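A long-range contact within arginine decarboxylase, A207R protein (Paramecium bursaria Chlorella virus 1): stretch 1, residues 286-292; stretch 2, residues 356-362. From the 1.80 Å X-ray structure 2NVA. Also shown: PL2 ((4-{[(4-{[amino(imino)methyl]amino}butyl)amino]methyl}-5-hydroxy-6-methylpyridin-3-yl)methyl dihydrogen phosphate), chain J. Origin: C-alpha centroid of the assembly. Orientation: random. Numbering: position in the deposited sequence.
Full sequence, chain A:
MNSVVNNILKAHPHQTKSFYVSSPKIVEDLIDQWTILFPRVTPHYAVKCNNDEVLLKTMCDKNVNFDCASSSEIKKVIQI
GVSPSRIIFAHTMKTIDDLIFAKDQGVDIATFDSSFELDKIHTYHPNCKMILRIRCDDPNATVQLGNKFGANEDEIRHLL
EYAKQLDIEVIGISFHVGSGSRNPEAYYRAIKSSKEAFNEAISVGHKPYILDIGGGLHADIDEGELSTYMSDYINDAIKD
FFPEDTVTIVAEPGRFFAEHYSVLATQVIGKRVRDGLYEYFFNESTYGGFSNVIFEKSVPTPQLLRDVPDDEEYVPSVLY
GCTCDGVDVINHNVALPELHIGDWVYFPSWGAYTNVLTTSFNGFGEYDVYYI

Stretch 1, residues 286-292: TYGGFSN
Stretch 2 356-362: VLTTSFN

Two irregular segments meet here; touching residues are at least 66 positions apart in sequence. Together they bury 336 Å². The two stretches run in roughly opposite directions. In the register, Gly288 and Thr358 are paired, their CA atoms 4.4 Å apart. Ser291 and Leu357 follow at 6.8 Å, CA to CA.

Tyr287 covers the most surface. Its phi/psi is -91/-5, and its CB points sideways to the other stretch. Its carbonyl accepts two hydrogen bonds from one residue. Thr359 N donates to Tyr287 O at 2.8 Å, with an angle of 151° at the hydrogen. Thr359 OG1 donates to the same Tyr287 O, also at 2.8 Å. Thr359 is extended (-120/166), with chi1 p (76°). The same hydroxyl oxygen accepts from Phe361 N; the Phe361 N to Thr359 OG1 distance is 3.2 Å. The Thr359 hydroxyl thus links the Tyr287 carbonyl to the backbone amide of Phe361.

The Tyr287 ring (chi1 m, -67°; chi2 -76°) receives the edge of Phe361 on one face. The centroids are 4.8 Å apart and the planes meet at 61°. Tyr287 CD2 and Phe361 CD2 approach to 3.8 Å. Phe361 has chi1 t (-173°), chi2 47° and phi/psi -54/135; its CB points toward stretch 1. At the far end of the tyrosine, PL2 NH2 donates to Tyr287 OH at 3.1 Å.

Leu357 is the second largest contributor. Its phi/psi is -104/18, with chi1 m (-81°) and chi2 between wells at 146°. Leu357 CB lies 3.4 Å from Ser291 OG. Ser291 has chi1 p (62°), and its CB points toward stretch 2. Water 1 donates to Leu357 O at 2.8 Å and to Thr286 O at 3.2 Å, bridging the two carbonyls.

Gly288 (-105/-108) has its carbonyl near Thr358 (-65/139). Thr358 CA makes a CA-H...O contact with Gly288 O at 3.5 Å.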

ATOM      1  N   THR A 286       6.511   1.660  -5.677  1.00 12.34           N
ATOM      2  CA  THR A 286       6.253   1.817  -4.240  1.00 13.14           C
ATOM      3  C   THR A 286       4.925   1.160  -3.826  1.00 13.17           C
ATOM      4  O   THR A 286       4.708   0.886  -2.652  1.00 12.75           O
ATOM      5  CB  THR A 286       6.227   3.293  -3.813  1.00 12.70           C
ATOM      6  OG1 THR A 286       5.224   3.994  -4.553  1.00 13.16           O
ATOM      7  CG2 THR A 286       7.578   3.935  -4.053  1.00 13.23           C
ATOM      8  N   TYR A 287       4.064   0.903  -4.813  1.00 12.91           N
ATOM      9  CA  TYR A 287       2.822   0.143  -4.608  1.00 13.06           C
ATOM     10  C   TYR A 287       3.014  -1.357  -4.836  1.00 13.39           C
ATOM     11  O   TYR A 287       2.089  -2.166  -4.631  1.00 14.17           O
ATOM     12  CB  TYR A 287       1.737   0.677  -5.541  1.00 13.23           C
ATOM     13  CG  TYR A 287       1.303   2.089  -5.219  1.00 13.50           C
ATOM     14  CD1 TYR A 287       0.474   2.342  -4.134  1.00 14.04           C
ATOM     15  CD2 TYR A 287       1.749   3.171  -5.979  1.00 12.71           C
ATOM     16  CE1 TYR A 287       0.060   3.643  -3.835  1.00 14.12           C
ATOM     17  CE2 TYR A 287       1.341   4.480  -5.685  1.00 13.79           C
ATOM     18  CZ  TYR A 287       0.491   4.701  -4.616  1.00 14.47           C
ATOM     19  OH  TYR A 287       0.082   5.988  -4.321  1.00 14.88           O
ATOM     20  N   GLY A 288       4.208  -1.728  -5.274  1.00 13.03           N
ATOM     21  CA  GLY A 288       4.560  -3.139  -5.441  1.00 12.78           C
ATOM     22  C   GLY A 288       5.482  -3.540  -4.314  1.00 13.28           C
ATOM     23  O   GLY A 288       5.051  -3.645  -3.164  1.00 13.98           O
ATOM     24  N   GLY A 289       6.755  -3.741  -4.639  1.00 12.92           N
ATOM     25  CA  GLY A 289       7.740  -4.204  -3.662  1.00 12.62           C
ATOM     26  C   GLY A 289       8.472  -3.109  -2.892  1.00 12.51           C
ATOM     27  O   GLY A 289       9.255  -3.413  -1.977  1.00 13.06           O
ATOM     28  N   PHE A 290       8.223  -1.854  -3.250  1.00 12.37           N
ATOM     29  CA  PHE A 290       8.997  -0.735  -2.690  1.00 12.56           C
ATOM     30  C   PHE A 290       8.262   0.172  -1.709  1.00 12.83           C
ATOM     31  O   PHE A 290       8.563   1.376  -1.614  1.00 13.04           O
ATOM     32  CB  PHE A 290       9.648   0.087  -3.815  1.00 12.62           C
ATOM     33  CG  PHE A 290      10.748  -0.659  -4.534  1.00 13.15           C
ATOM     34  CD1 PHE A 290      12.078  -0.521  -4.139  1.00 12.75           C
ATOM     35  CD2 PHE A 290      10.449  -1.539  -5.570  1.00 11.99           C
ATOM     36  CE1 PHE A 290      13.086  -1.236  -4.789  1.00 13.95           C
ATOM     37  CE2 PHE A 290      11.456  -2.238  -6.230  1.00 12.57           C
ATOM     38  CZ  PHE A 290      12.773  -2.092  -5.824  1.00 13.88           C
ATOM     39  N   SER A 291       7.318  -0.388  -0.951  1.00 12.95           N
ATOM     40  CA  SER A 291       6.581   0.429   0.018  1.00 13.25           C
ATOM     41  C   SER A 291       7.478   0.997   1.115  1.00 12.81           C
ATOM     42  O   SER A 291       7.137   2.005   1.723  1.00 12.71           O
ATOM     43  CB  SER A 291       5.406  -0.345   0.631  1.00 13.28           C
ATOM     44  OG  SER A 291       5.886  -1.467   1.345  1.00 14.31           O
ATOM     45  N   ASN A 292       8.620   0.348   1.368  1.00 12.92           N
ATOM     46  CA  ASN A 292       9.585   0.856   2.360  1.00 13.04           C
ATOM     47  C   ASN A 292      10.143   2.252   2.047  1.00 13.28           C
ATOM     48  O   ASN A 292      10.620   2.962   2.947  1.00 12.77           O
ATOM     49  CB  ASN A 292      10.739  -0.133   2.574  1.00 13.35           C
ATOM     50  CG  ASN A 292      10.342  -1.301   3.457  1.00 13.65           C
ATOM     51  OD1 ASN A 292       9.416  -1.183   4.267  1.00 13.92           O
ATOM     52  ND2 ASN A 292      11.032  -2.439   3.303  1.00 13.70           N
ATOM     53  N   VAL A 356       5.283  -8.672   1.119  1.00 12.50           N
ATOM     54  CA  VAL A 356       4.021  -8.742   1.893  1.00 12.68           C
ATOM     55  C   VAL A 356       3.129  -7.517   1.676  1.00 13.04           C
ATOM     56  O   VAL A 356       1.929  -7.558   1.967  1.00 13.07           O
ATOM     57  CB  VAL A 356       4.268  -8.915   3.405  1.00 12.84           C
ATOM     58  CG1 VAL A 356       4.836 -10.309   3.706  1.00 11.98           C
ATOM     59  CG2 VAL A 356       5.198  -7.807   3.950  1.00 13.21           C
ATOM     60  N   LEU A 357       3.718  -6.424   1.191  1.00 12.52           N
ATOM     61  CA  LEU A 357       2.964  -5.182   1.053  1.00 12.86           C
ATOM     62  C   LEU A 357       2.555  -4.841  -0.387  1.00 12.83           C
ATOM     63  O   LEU A 357       2.180  -3.701  -0.692  1.00 13.47           O
ATOM     64  CB  LEU A 357       3.727  -4.039   1.691  1.00 13.14           C
ATOM     65  CG  LEU A 357       3.532  -4.017   3.209  1.00 13.56           C
ATOM     66  CD1 LEU A 357       4.772  -3.536   3.894  1.00 15.85           C
ATOM     67  CD2 LEU A 357       2.343  -3.146   3.561  1.00 14.15           C
ATOM     68  N   THR A 358       2.598  -5.847  -1.249  1.00 12.85           N
ATOM     69  CA  THR A 358       2.285  -5.688  -2.676  1.00 13.48           C
ATOM     70  C   THR A 358       0.813  -5.310  -2.879  1.00 13.03           C
ATOM     71  O   THR A 358      -0.062  -5.843  -2.213  1.00 13.02           O
ATOM     72  CB  THR A 358       2.635  -6.988  -3.462  1.00 14.16           C
ATOM     73  OG1 THR A 358       4.035  -7.240  -3.295  1.00 15.23           O
ATOM     74  CG2 THR A 358       2.361  -6.810  -4.949  1.00 15.96           C
ATOM     75  N   THR A 359       0.556  -4.378  -3.800  1.00 13.38           N
ATOM     76  CA  THR A 359      -0.806  -4.127  -4.297  1.00 13.12           C
ATOM     77  C   THR A 359      -0.885  -4.371  -5.797  1.00 13.33           C
ATOM     78  O   THR A 359       0.148  -4.451  -6.480  1.00 13.32           O
ATOM     79  CB  THR A 359      -1.281  -2.673  -4.073  1.00 13.39           C
ATOM     80  OG1 THR A 359      -0.665  -1.803  -5.028  1.00 13.98           O
ATOM     81  CG2 THR A 359      -0.977  -2.187  -2.647  1.00 14.18           C
ATOM     82  N   SER A 360      -2.116  -4.454  -6.309  1.00 12.59           N
ATOM     83  CA  SER A 360      -2.322  -4.538  -7.744  1.00 12.20           C
ATOM     84  C   SER A 360      -2.764  -3.195  -8.332  1.00 12.65           C
ATOM     85  O   SER A 360      -3.391  -3.159  -9.395  1.00 12.13           O
ATOM     86  CB  SER A 360      -3.321  -5.655  -8.090  1.00 13.74           C
ATOM     87  OG  SER A 360      -4.568  -5.480  -7.450  1.00 14.01           O
ATOM     88  N   PHE A 361      -2.428  -2.102  -7.645  1.00 11.88           N
ATOM     89  CA  PHE A 361      -2.774  -0.756  -8.108  1.00 11.69           C
ATOM     90  C   PHE A 361      -2.262  -0.553  -9.546  1.00 11.40           C
ATOM     91  O   PHE A 361      -1.131  -0.922  -9.859  1.00 12.18           O
ATOM     92  CB  PHE A 361      -2.183   0.294  -7.163  1.00 11.36           C
ATOM     93  CG  PHE A 361      -2.633   1.723  -7.458  1.00 12.33           C
ATOM     94  CD1 PHE A 361      -3.986   2.025  -7.687  1.00 12.61           C
ATOM     95  CD2 PHE A 361      -1.710   2.765  -7.464  1.00 12.09           C
ATOM     96  CE1 PHE A 361      -4.394   3.344  -7.936  1.00 11.90           C
ATOM     97  CE2 PHE A 361      -2.102   4.075  -7.718  1.00 13.13           C
ATOM     98  CZ  PHE A 361      -3.451   4.367  -7.952  1.00 13.72           C
ATOM     99  N   ASN A 362      -3.105   0.022 -10.402  1.00 12.29           N
ATOM    100  CA  ASN A 362      -2.809   0.246 -11.826  1.00 12.10           C
ATOM    101  C   ASN A 362      -2.702  -1.038 -12.670  1.00 12.18           C
ATOM    102  O   ASN A 362      -2.421  -0.967 -13.865  1.00 12.41           O
ATOM    103  CB  ASN A 362      -1.520   1.060 -12.005  1.00 12.37           C
ATOM    104  CG  ASN A 362      -1.713   2.550 -11.796  1.00 13.46           C
ATOM    105  OD1 ASN A 362      -2.421   2.989 -10.875  1.00 14.46           O
ATOM    106  ND2 ASN A 362      -1.066   3.336 -12.644  1.00 12.47           N
TER
HETATM  107  N1  PL2 J2002      -5.652   9.601 -16.237  1.00 16.12           N
HETATM  108  C2  PL2 J2002      -4.371   9.416 -15.876  1.00 17.12           C
HETATM  109  C2A PL2 J2002      -3.309   9.279 -16.982  1.00 17.85           C
HETATM  110  C3  PL2 J2002      -4.028   9.384 -14.522  1.00 17.02           C
HETATM  111  O3  PL2 J2002      -2.719   9.220 -14.176  1.00 16.23           O
HETATM  112  C4  PL2 J2002      -5.032   9.526 -13.529  1.00 16.82           C
HETATM  113  C4A PL2 J2002      -4.763   9.495 -12.007  1.00 17.45           C
HETATM  114  C5  PL2 J2002      -6.360   9.706 -13.989  1.00 16.09           C
HETATM  115  C6  PL2 J2002      -6.632   9.742 -15.349  1.00 16.31           C
HETATM  116  P   PL2 J2002      -8.675  11.177 -11.167  1.00 14.61           P
HETATM  117  N   PL2 J2002      -3.392   9.863 -11.654  1.00 17.40           N
HETATM  118  CA  PL2 J2002      -2.872   8.923 -10.627  1.00 17.04           C
HETATM  119  CG  PL2 J2002      -2.928   8.495  -8.125  1.00 17.23           C
HETATM  120  OP2 PL2 J2002      -8.313  12.201 -10.021  1.00 15.03           O
HETATM  121  OP3 PL2 J2002      -9.156   9.831 -10.418  1.00 14.87           O
HETATM  122  OP1 PL2 J2002      -9.764  11.674 -12.036  1.00 13.04           O
HETATM  123  OP4 PL2 J2002      -7.314  10.814 -11.969  1.00 15.43           O
HETATM  124  C5M PL2 J2002      -7.508   9.883 -12.981  1.00 16.31           C
HETATM  125  CB  PL2 J2002      -3.766   8.882  -9.363  1.00 17.08           C
HETATM  126  CD  PL2 J2002      -3.765   8.584  -6.838  1.00 15.84           C
HETATM  127  NE  PL2 J2002      -3.049   7.823  -5.797  1.00 16.47           N
HETATM  128  CZ  PL2 J2002      -3.595   7.456  -4.640  1.00 16.24           C
HETATM  129  NH2 PL2 J2002      -2.868   6.746  -3.761  1.00 16.14           N
HETATM  130  NH1 PL2 J2002      -4.850   7.781  -4.344  1.00 15.91           N
HETATM  131  O   HOH W   1       2.521  -1.025  -1.350  1.00 17.57           O